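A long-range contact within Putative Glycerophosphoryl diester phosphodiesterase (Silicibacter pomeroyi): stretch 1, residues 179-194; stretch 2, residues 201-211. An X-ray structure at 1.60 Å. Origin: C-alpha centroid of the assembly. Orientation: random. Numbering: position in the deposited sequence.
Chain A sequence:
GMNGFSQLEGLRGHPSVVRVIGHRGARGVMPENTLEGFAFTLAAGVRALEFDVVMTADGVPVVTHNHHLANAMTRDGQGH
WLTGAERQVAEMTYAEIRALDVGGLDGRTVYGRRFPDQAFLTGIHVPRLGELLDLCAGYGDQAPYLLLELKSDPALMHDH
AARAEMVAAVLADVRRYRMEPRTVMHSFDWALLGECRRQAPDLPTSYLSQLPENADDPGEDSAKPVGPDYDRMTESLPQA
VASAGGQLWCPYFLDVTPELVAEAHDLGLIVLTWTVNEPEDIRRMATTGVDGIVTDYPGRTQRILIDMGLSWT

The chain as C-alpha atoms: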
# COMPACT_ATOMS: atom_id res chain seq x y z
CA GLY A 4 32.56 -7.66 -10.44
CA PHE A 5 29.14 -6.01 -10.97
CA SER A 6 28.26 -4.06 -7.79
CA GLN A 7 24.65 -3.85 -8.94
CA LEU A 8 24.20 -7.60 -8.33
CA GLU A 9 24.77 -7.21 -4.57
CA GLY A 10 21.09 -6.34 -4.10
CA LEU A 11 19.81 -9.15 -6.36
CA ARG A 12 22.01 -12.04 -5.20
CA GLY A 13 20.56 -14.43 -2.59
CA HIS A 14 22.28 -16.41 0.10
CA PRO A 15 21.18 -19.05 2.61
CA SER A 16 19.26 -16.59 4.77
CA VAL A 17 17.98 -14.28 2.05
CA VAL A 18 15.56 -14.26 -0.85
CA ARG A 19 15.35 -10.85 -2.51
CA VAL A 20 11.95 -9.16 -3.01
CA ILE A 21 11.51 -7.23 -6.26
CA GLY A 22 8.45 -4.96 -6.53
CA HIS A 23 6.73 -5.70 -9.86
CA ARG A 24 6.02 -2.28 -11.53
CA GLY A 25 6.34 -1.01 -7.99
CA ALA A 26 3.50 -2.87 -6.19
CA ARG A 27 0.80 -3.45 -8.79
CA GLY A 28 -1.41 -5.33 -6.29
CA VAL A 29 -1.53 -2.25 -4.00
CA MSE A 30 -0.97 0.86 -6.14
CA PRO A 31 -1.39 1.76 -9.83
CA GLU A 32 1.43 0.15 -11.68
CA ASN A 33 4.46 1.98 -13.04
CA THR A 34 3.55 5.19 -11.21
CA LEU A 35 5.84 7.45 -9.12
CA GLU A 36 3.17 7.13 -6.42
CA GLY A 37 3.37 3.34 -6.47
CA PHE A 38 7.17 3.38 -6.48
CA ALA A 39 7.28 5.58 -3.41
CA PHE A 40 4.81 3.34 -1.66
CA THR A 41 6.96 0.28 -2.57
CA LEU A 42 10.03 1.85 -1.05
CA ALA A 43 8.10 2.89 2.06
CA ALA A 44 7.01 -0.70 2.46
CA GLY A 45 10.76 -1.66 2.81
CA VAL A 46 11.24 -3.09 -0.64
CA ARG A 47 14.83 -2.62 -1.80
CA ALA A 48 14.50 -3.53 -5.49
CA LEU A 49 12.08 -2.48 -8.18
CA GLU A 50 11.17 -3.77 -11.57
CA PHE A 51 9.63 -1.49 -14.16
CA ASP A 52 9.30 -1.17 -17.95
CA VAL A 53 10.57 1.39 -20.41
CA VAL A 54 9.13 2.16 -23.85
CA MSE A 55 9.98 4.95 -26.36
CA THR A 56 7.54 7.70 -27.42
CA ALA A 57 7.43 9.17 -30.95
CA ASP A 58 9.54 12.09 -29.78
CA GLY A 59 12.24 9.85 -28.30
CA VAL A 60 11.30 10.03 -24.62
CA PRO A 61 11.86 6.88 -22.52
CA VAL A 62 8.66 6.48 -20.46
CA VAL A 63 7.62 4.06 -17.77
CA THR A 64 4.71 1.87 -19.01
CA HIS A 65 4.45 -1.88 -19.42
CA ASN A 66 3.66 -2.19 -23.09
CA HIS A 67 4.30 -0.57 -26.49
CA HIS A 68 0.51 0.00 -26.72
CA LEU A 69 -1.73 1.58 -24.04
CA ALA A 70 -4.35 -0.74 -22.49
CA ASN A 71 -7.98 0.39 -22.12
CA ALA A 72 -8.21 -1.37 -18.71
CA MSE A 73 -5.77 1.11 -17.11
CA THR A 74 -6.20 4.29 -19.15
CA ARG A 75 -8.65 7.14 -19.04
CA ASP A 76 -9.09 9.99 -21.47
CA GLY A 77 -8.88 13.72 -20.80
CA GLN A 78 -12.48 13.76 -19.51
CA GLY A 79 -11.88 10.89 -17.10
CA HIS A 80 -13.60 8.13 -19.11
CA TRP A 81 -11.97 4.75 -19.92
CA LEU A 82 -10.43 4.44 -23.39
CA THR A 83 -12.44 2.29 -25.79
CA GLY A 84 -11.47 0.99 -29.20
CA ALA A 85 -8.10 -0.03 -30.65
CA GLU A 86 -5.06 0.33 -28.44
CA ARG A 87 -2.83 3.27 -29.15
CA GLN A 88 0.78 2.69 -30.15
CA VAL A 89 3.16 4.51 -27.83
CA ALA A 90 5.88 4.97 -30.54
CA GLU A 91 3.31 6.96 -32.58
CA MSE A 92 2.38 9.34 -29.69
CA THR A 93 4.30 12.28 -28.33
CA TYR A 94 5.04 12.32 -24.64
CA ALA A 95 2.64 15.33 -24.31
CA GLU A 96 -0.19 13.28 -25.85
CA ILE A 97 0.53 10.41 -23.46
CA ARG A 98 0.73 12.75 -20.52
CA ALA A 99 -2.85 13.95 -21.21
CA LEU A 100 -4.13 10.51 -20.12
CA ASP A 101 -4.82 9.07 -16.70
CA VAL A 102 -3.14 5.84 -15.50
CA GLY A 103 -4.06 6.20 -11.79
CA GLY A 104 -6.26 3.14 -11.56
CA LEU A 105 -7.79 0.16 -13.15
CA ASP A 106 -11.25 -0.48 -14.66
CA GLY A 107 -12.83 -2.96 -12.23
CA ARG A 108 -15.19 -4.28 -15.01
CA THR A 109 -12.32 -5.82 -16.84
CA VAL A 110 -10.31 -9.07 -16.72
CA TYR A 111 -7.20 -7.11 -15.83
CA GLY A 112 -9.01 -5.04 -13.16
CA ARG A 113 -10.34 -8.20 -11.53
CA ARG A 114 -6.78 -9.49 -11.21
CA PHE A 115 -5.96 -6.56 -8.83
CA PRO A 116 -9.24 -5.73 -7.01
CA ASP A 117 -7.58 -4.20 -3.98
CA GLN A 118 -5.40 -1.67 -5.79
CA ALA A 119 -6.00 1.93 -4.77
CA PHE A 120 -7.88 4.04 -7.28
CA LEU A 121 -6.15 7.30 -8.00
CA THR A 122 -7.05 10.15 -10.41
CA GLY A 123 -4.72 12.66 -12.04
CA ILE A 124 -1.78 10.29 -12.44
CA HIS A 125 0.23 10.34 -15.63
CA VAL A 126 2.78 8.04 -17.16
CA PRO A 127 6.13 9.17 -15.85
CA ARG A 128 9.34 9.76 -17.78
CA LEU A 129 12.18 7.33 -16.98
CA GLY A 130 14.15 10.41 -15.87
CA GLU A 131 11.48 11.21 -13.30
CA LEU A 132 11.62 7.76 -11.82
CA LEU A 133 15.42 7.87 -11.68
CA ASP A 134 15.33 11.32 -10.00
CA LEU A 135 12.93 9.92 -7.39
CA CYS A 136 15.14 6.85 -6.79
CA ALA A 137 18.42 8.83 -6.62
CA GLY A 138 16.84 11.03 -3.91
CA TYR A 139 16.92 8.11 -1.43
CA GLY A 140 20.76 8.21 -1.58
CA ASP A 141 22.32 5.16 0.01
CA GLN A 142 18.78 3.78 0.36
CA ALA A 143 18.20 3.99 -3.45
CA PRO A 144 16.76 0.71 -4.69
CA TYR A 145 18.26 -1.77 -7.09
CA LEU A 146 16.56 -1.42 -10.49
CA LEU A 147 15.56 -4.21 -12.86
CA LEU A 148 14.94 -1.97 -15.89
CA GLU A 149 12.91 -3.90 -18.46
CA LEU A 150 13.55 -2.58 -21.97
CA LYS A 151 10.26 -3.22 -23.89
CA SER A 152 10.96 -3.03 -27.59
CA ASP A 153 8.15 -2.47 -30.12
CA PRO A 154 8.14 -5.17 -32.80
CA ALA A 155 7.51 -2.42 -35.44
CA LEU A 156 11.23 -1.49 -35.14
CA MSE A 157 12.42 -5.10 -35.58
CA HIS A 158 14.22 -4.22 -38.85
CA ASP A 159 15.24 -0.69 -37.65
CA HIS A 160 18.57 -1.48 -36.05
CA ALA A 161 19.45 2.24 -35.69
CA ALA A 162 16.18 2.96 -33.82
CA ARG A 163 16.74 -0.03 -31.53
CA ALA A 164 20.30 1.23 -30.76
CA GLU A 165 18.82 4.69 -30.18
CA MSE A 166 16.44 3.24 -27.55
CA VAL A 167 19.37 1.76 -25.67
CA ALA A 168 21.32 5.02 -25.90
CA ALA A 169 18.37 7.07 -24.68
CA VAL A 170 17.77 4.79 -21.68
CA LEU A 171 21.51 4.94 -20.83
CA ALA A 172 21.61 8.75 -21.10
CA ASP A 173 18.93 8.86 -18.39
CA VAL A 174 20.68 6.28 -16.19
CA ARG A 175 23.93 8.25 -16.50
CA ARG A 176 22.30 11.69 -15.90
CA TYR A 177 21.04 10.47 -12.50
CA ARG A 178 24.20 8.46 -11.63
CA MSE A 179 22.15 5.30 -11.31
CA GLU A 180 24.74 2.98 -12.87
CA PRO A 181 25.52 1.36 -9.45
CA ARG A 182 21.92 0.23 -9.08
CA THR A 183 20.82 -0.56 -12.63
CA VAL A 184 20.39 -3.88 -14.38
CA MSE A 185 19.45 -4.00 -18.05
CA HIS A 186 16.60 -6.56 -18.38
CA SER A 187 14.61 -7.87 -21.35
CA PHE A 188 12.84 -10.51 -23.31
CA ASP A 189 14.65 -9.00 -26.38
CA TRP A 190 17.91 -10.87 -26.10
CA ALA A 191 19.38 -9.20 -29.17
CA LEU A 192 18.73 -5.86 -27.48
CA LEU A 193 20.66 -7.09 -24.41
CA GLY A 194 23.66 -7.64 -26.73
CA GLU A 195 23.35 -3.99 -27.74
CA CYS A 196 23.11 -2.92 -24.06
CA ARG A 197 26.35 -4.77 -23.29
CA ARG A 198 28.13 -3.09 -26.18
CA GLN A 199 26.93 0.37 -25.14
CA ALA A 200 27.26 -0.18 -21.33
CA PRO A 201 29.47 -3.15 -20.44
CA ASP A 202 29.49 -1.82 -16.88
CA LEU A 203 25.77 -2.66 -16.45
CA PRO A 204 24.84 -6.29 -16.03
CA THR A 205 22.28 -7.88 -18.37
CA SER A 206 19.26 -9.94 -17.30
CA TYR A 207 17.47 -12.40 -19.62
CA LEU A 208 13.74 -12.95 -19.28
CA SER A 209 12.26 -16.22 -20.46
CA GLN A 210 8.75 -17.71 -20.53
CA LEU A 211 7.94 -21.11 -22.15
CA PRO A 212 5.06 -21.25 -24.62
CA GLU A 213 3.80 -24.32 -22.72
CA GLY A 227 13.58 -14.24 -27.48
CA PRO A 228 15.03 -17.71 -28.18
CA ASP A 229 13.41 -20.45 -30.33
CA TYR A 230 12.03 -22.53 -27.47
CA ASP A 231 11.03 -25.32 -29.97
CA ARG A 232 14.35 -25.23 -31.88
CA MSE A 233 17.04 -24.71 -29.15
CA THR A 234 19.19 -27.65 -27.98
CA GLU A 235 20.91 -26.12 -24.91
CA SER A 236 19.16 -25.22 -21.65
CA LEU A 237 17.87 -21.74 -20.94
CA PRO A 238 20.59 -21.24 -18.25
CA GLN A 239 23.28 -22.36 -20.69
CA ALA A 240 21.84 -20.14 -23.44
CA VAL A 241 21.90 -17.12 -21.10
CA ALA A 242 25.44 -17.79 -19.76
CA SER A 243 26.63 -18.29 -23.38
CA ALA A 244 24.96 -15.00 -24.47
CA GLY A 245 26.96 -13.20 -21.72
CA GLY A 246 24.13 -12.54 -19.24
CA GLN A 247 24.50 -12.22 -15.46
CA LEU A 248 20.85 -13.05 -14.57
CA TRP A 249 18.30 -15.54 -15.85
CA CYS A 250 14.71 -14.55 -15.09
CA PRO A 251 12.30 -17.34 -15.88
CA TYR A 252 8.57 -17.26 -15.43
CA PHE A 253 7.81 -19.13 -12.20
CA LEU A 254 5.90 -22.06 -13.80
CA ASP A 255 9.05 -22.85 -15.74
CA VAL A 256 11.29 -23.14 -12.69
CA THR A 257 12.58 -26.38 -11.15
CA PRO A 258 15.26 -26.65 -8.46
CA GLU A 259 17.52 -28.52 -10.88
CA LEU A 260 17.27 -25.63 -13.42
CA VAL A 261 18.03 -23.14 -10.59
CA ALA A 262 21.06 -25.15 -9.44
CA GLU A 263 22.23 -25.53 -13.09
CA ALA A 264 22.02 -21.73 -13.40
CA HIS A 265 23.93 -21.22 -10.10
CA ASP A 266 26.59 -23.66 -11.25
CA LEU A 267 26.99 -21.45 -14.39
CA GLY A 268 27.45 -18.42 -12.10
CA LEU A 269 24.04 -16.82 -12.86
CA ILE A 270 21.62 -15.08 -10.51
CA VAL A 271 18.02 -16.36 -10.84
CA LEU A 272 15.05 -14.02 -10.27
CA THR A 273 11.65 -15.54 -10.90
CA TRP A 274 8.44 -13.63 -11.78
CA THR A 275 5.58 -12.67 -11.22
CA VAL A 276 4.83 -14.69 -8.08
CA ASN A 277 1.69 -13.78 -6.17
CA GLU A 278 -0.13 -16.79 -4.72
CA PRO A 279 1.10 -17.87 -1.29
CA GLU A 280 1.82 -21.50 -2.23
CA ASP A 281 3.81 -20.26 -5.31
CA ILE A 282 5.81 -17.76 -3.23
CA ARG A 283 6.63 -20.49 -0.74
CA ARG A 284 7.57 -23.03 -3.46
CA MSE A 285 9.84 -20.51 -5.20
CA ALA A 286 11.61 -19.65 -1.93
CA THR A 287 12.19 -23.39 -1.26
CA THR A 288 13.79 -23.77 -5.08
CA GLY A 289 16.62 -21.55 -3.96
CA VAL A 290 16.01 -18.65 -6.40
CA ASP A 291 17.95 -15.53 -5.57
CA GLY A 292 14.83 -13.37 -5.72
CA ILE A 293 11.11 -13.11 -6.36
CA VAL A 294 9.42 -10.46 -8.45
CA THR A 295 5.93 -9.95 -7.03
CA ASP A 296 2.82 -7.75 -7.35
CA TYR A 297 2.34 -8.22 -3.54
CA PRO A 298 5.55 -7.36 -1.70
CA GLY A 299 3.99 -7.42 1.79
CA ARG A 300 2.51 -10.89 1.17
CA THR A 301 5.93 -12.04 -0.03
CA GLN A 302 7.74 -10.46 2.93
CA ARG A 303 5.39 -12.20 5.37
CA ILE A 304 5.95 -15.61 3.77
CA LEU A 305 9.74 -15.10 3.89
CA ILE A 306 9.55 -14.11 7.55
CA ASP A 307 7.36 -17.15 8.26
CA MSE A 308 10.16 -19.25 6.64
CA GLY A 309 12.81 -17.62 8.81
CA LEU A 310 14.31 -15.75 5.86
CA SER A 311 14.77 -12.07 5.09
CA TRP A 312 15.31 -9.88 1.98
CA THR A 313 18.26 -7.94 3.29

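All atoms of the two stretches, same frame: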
# COMPACT_ATOMS: atom_id res chain seq x y z
N MSE A 179 22.75 6.52 -11.78
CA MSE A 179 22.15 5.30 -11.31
C MSE A 179 22.84 4.04 -11.81
O MSE A 179 22.32 2.92 -11.62
CB MSE A 179 20.63 5.32 -11.63
CG MSE A 179 19.82 6.17 -10.69
SE MSE A 179 19.78 5.58 -8.86
CE MSE A 179 21.27 6.55 -8.03
N GLU A 180 24.02 4.17 -12.43
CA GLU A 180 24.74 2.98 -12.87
C GLU A 180 24.94 1.95 -11.74
O GLU A 180 24.77 0.78 -11.97
CB GLU A 180 26.10 3.30 -13.51
CG GLU A 180 26.03 4.24 -14.69
CD GLU A 180 26.24 5.70 -14.31
OE1 GLU A 180 25.83 6.13 -13.21
OE2 GLU A 180 26.89 6.40 -15.11
N PRO A 181 25.27 2.38 -10.50
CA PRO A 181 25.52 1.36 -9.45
C PRO A 181 24.33 0.54 -9.00
O PRO A 181 24.50 -0.44 -8.22
CB PRO A 181 26.01 2.20 -8.26
CG PRO A 181 26.55 3.44 -8.85
CD PRO A 181 25.62 3.73 -10.02
N ARG A 182 23.14 0.94 -9.43
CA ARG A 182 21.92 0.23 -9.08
C ARG A 182 21.16 -0.37 -10.24
O ARG A 182 20.17 -1.09 -10.02
CB ARG A 182 20.97 1.22 -8.41
CG ARG A 182 21.40 1.71 -7.02
CD ARG A 182 21.28 0.59 -6.04
NE ARG A 182 21.44 1.11 -4.70
CZ ARG A 182 22.61 1.26 -4.10
NH1 ARG A 182 23.72 0.91 -4.71
NH2 ARG A 182 22.66 1.77 -2.87
N THR A 183 21.60 -0.16 -11.47
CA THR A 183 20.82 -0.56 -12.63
C THR A 183 21.26 -1.85 -13.34
O THR A 183 22.43 -2.05 -13.64
CB THR A 183 20.86 0.58 -13.67
OG1 THR A 183 20.35 1.78 -13.07
CG2 THR A 183 20.02 0.20 -14.93
N VAL A 184 20.25 -2.66 -13.64
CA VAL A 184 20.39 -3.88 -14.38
C VAL A 184 19.54 -3.79 -15.63
O VAL A 184 18.36 -3.48 -15.55
CB VAL A 184 19.94 -5.10 -13.55
CG1 VAL A 184 20.09 -6.40 -14.35
CG2 VAL A 184 20.72 -5.17 -12.26
N MSE A 185 20.14 -4.05 -16.78
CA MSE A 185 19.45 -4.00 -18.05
C MSE A 185 18.78 -5.37 -18.30
O MSE A 185 19.45 -6.37 -18.33
CB MSE A 185 20.43 -3.59 -19.13
CG MSE A 185 21.08 -2.23 -18.85
SE MSE A 185 19.95 -0.69 -19.00
CE MSE A 185 20.21 -0.32 -20.83
N HIS A 186 17.46 -5.37 -18.47
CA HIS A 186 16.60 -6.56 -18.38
C HIS A 186 15.65 -6.62 -19.56
O HIS A 186 15.06 -5.60 -19.91
CB HIS A 186 15.90 -6.38 -17.02
CG HIS A 186 14.86 -7.38 -16.63
ND1 HIS A 186 15.15 -8.67 -16.21
CD2 HIS A 186 13.52 -7.22 -16.43
CE1 HIS A 186 14.03 -9.26 -15.83
NE2 HIS A 186 13.03 -8.41 -15.95
N SER A 187 15.50 -7.79 -20.20
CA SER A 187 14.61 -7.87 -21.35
C SER A 187 14.31 -9.27 -21.83
O SER A 187 15.09 -10.20 -21.64
CB SER A 187 15.29 -7.12 -22.55
OG SER A 187 14.36 -6.75 -23.56
N PHE A 188 13.17 -9.35 -22.51
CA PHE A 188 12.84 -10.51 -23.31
C PHE A 188 13.60 -10.44 -24.64
O PHE A 188 13.77 -11.44 -25.29
CB PHE A 188 11.36 -10.60 -23.65
CG PHE A 188 10.51 -11.25 -22.59
CD1 PHE A 188 10.48 -12.62 -22.44
CD2 PHE A 188 9.72 -10.48 -21.78
CE1 PHE A 188 9.62 -13.21 -21.49
CE2 PHE A 188 8.89 -11.08 -20.82
CZ PHE A 188 8.86 -12.42 -20.71
N ASP A 189 13.98 -9.24 -25.06
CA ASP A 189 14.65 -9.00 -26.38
C ASP A 189 16.14 -9.24 -26.15
O ASP A 189 16.89 -8.33 -25.77
CB ASP A 189 14.33 -7.56 -26.82
CG ASP A 189 14.66 -7.29 -28.27
OD1 ASP A 189 15.60 -7.90 -28.77
OD2 ASP A 189 13.96 -6.42 -28.87
N TRP A 190 16.56 -10.47 -26.37
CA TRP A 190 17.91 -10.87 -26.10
C TRP A 190 18.90 -10.19 -27.03
O TRP A 190 20.02 -9.91 -26.63
CB TRP A 190 17.98 -12.39 -26.18
CG TRP A 190 17.35 -13.14 -25.02
CD1 TRP A 190 16.46 -12.66 -24.11
CD2 TRP A 190 17.52 -14.54 -24.73
NE1 TRP A 190 16.11 -13.66 -23.22
CE2 TRP A 190 16.73 -14.82 -23.59
CE3 TRP A 190 18.30 -15.55 -25.27
CZ2 TRP A 190 16.72 -16.07 -22.98
CZ3 TRP A 190 18.26 -16.82 -24.69
CH2 TRP A 190 17.47 -17.05 -23.54
N ALA A 191 18.48 -9.90 -28.27
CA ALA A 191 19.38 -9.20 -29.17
C ALA A 191 19.64 -7.82 -28.63
O ALA A 191 20.76 -7.35 -28.68
CB ALA A 191 18.81 -9.16 -30.63
N LEU A 192 18.61 -7.18 -28.08
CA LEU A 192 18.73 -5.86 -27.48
C LEU A 192 19.70 -5.87 -26.30
O LEU A 192 20.42 -4.90 -26.10
CB LEU A 192 17.36 -5.28 -27.07
CG LEU A 192 17.23 -3.76 -26.91
CD1 LEU A 192 17.43 -3.01 -28.24
CD2 LEU A 192 15.86 -3.38 -26.27
N LEU A 193 19.73 -6.97 -25.54
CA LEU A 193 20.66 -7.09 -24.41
C LEU A 193 22.11 -7.12 -24.92
O LEU A 193 23.01 -6.63 -24.27
CB LEU A 193 20.33 -8.31 -23.53
CG LEU A 193 19.00 -8.25 -22.80
CD1 LEU A 193 18.70 -9.60 -22.14
CD2 LEU A 193 18.98 -7.08 -21.77
N GLY A 194 22.33 -7.68 -26.11
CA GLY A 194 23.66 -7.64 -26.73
C GLY A 194 24.07 -6.21 -27.01
O GLY A 194 25.24 -5.87 -26.84
N PRO A 201 28.99 -1.89 -20.97
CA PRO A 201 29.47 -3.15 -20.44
C PRO A 201 29.56 -3.16 -18.92
O PRO A 201 29.70 -4.23 -18.32
CB PRO A 201 30.88 -3.27 -21.05
CG PRO A 201 31.24 -1.91 -21.44
CD PRO A 201 29.98 -1.28 -21.87
N ASP A 202 29.48 -1.98 -18.32
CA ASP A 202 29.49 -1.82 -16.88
C ASP A 202 28.17 -2.21 -16.22
O ASP A 202 28.17 -2.46 -15.03
CB ASP A 202 29.86 -0.38 -16.49
CG ASP A 202 29.04 0.70 -17.21
OD1 ASP A 202 28.99 0.74 -18.49
OD2 ASP A 202 28.48 1.56 -16.47
N LEU A 203 27.08 -2.32 -16.99
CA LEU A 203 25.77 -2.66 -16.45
C LEU A 203 25.48 -4.12 -16.76
O LEU A 203 25.59 -4.55 -17.93
CB LEU A 203 24.67 -1.75 -17.01
CG LEU A 203 24.87 -0.25 -16.89
CD1 LEU A 203 23.62 0.46 -17.45
CD2 LEU A 203 25.14 0.18 -15.47
N PRO A 204 25.12 -4.91 -15.73
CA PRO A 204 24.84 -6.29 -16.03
C PRO A 204 23.54 -6.42 -16.83
O PRO A 204 22.70 -5.52 -16.82
CB PRO A 204 24.79 -6.96 -14.65
CG PRO A 204 24.38 -5.89 -13.72
CD PRO A 204 24.94 -4.60 -14.31
N THR A 205 23.41 -7.57 -17.52
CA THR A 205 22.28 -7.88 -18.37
C THR A 205 21.52 -9.06 -17.75
O THR A 205 22.13 -10.02 -17.24
CB THR A 205 22.72 -8.18 -19.84
OG1 THR A 205 23.73 -9.19 -19.83
CG2 THR A 205 23.29 -6.92 -20.53
N SER A 206 20.20 -8.98 -17.87
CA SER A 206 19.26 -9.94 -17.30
C SER A 206 18.27 -10.42 -18.36
O SER A 206 17.60 -9.62 -18.99
CB SER A 206 18.52 -9.24 -16.16
OG SER A 206 17.48 -10.03 -15.65
N TYR A 207 18.19 -11.74 -18.53
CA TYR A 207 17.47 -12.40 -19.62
C TYR A 207 16.16 -13.04 -19.15
O TYR A 207 16.18 -14.04 -18.40
CB TYR A 207 18.39 -13.47 -20.21
CG TYR A 207 19.53 -12.91 -21.09
CD1 TYR A 207 20.58 -12.16 -20.55
CD2 TYR A 207 19.57 -13.18 -22.45
CE1 TYR A 207 21.61 -11.68 -21.37
CE2 TYR A 207 20.61 -12.69 -23.28
CZ TYR A 207 21.60 -11.92 -22.74
OH TYR A 207 22.61 -11.39 -23.53
N LEU A 208 15.06 -12.44 -19.55
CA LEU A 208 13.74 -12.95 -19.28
C LEU A 208 13.49 -14.14 -20.18
O LEU A 208 13.89 -14.16 -21.38
CB LEU A 208 12.66 -11.90 -19.60
CG LEU A 208 12.56 -10.82 -18.54
CD1 LEU A 208 11.86 -9.53 -19.02
CD2 LEU A 208 11.78 -11.45 -17.36
N SER A 209 12.74 -15.10 -19.65
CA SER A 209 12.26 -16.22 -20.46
C SER A 209 10.87 -16.64 -19.96
O SER A 209 10.52 -16.46 -18.78
CB SER A 209 13.22 -17.41 -20.42
OG SER A 209 13.31 -17.93 -19.10
N GLN A 210 10.07 -17.17 -20.86
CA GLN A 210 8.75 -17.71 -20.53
C GLN A 210 8.41 -18.78 -21.61
O GLN A 210 8.35 -18.46 -22.79
CB GLN A 210 7.69 -16.63 -20.46
CG GLN A 210 6.29 -17.18 -20.10
CD GLN A 210 5.28 -16.12 -19.97
OE1 GLN A 210 5.27 -15.16 -20.75
NE2 GLN A 210 4.41 -16.25 -18.99
N LEU A 211 8.21 -20.02 -21.20
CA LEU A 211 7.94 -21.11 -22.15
C LEU A 211 6.55 -20.95 -22.71
O LEU A 211 5.65 -20.45 -22.02
CB LEU A 211 8.09 -22.46 -21.48
CG LEU A 211 9.49 -22.80 -20.96
CD1 LEU A 211 9.48 -24.14 -20.25
CD2 LEU A 211 10.51 -22.81 -22.03
O HOH W 1 13.10 -14.03 -24.04
O HOH W 2 22.12 -11.60 -26.24

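Two neighbouring parallel β-strands, 183-187 and 205-209, make up the backbone of this contact, and the helix that begins at Trp190 runs back nearly antiparallel to the second strand, so that Trp190 and Leu193 pack against it. The strands run 28° apart and are joined by a regular parallel ladder. Met185 N donates to Pro204 O (3.0 Å) and Ser206 N to Met185 O (2.8 Å); Ser187 N then donates to Ser206 O (3.0 Å) and Leu208 N to Ser187 O (3.1 Å). Proline suits position 204 because the ladder asks only for its carbonyl, not for an amide hydrogen.

Side chains alternate between the two faces of the sheet. His186 and Ser206 share one face, where His186 ND1 and Ser206 OG lie 2.8 Å apart in a hydrogen bond whose donor could be either atom. Leu208 CD1 covers a face of the imidazole, 3.9 Å from the centroid of the His186 ring, while Leu208 CB sits 3.6 Å from the centroid of the Phe188 ring, almost on its normal. One branched aliphatic chain thus offers C-H groups to two aromatic π clouds.

Tyr207 lies on the other face, with Met185, Ser187 and Thr205, and meets the helix. Leu193 CD1 stands 3.4 Å from the centroid of the Tyr207 ring, nearly on its normal, and the edge of that ring points at the face of Trp190, with Trp190 CD2 and Tyr207 CD2 3.4 Å apart. Indole adds polarity to its broad apolar surface: Trp190 NE1 donates to Leu208 O (2.9 Å). Asp189 caps the helix, its OD1 accepting from Leu192 N (3.2 Å).

Before the strands, Leu203 points toward stretch 1, its CD2 3.8 Å from Glu180 CB and its CD1 4.0 Å from CG of the selenomethionine Met185, whose side-chain end then leads away.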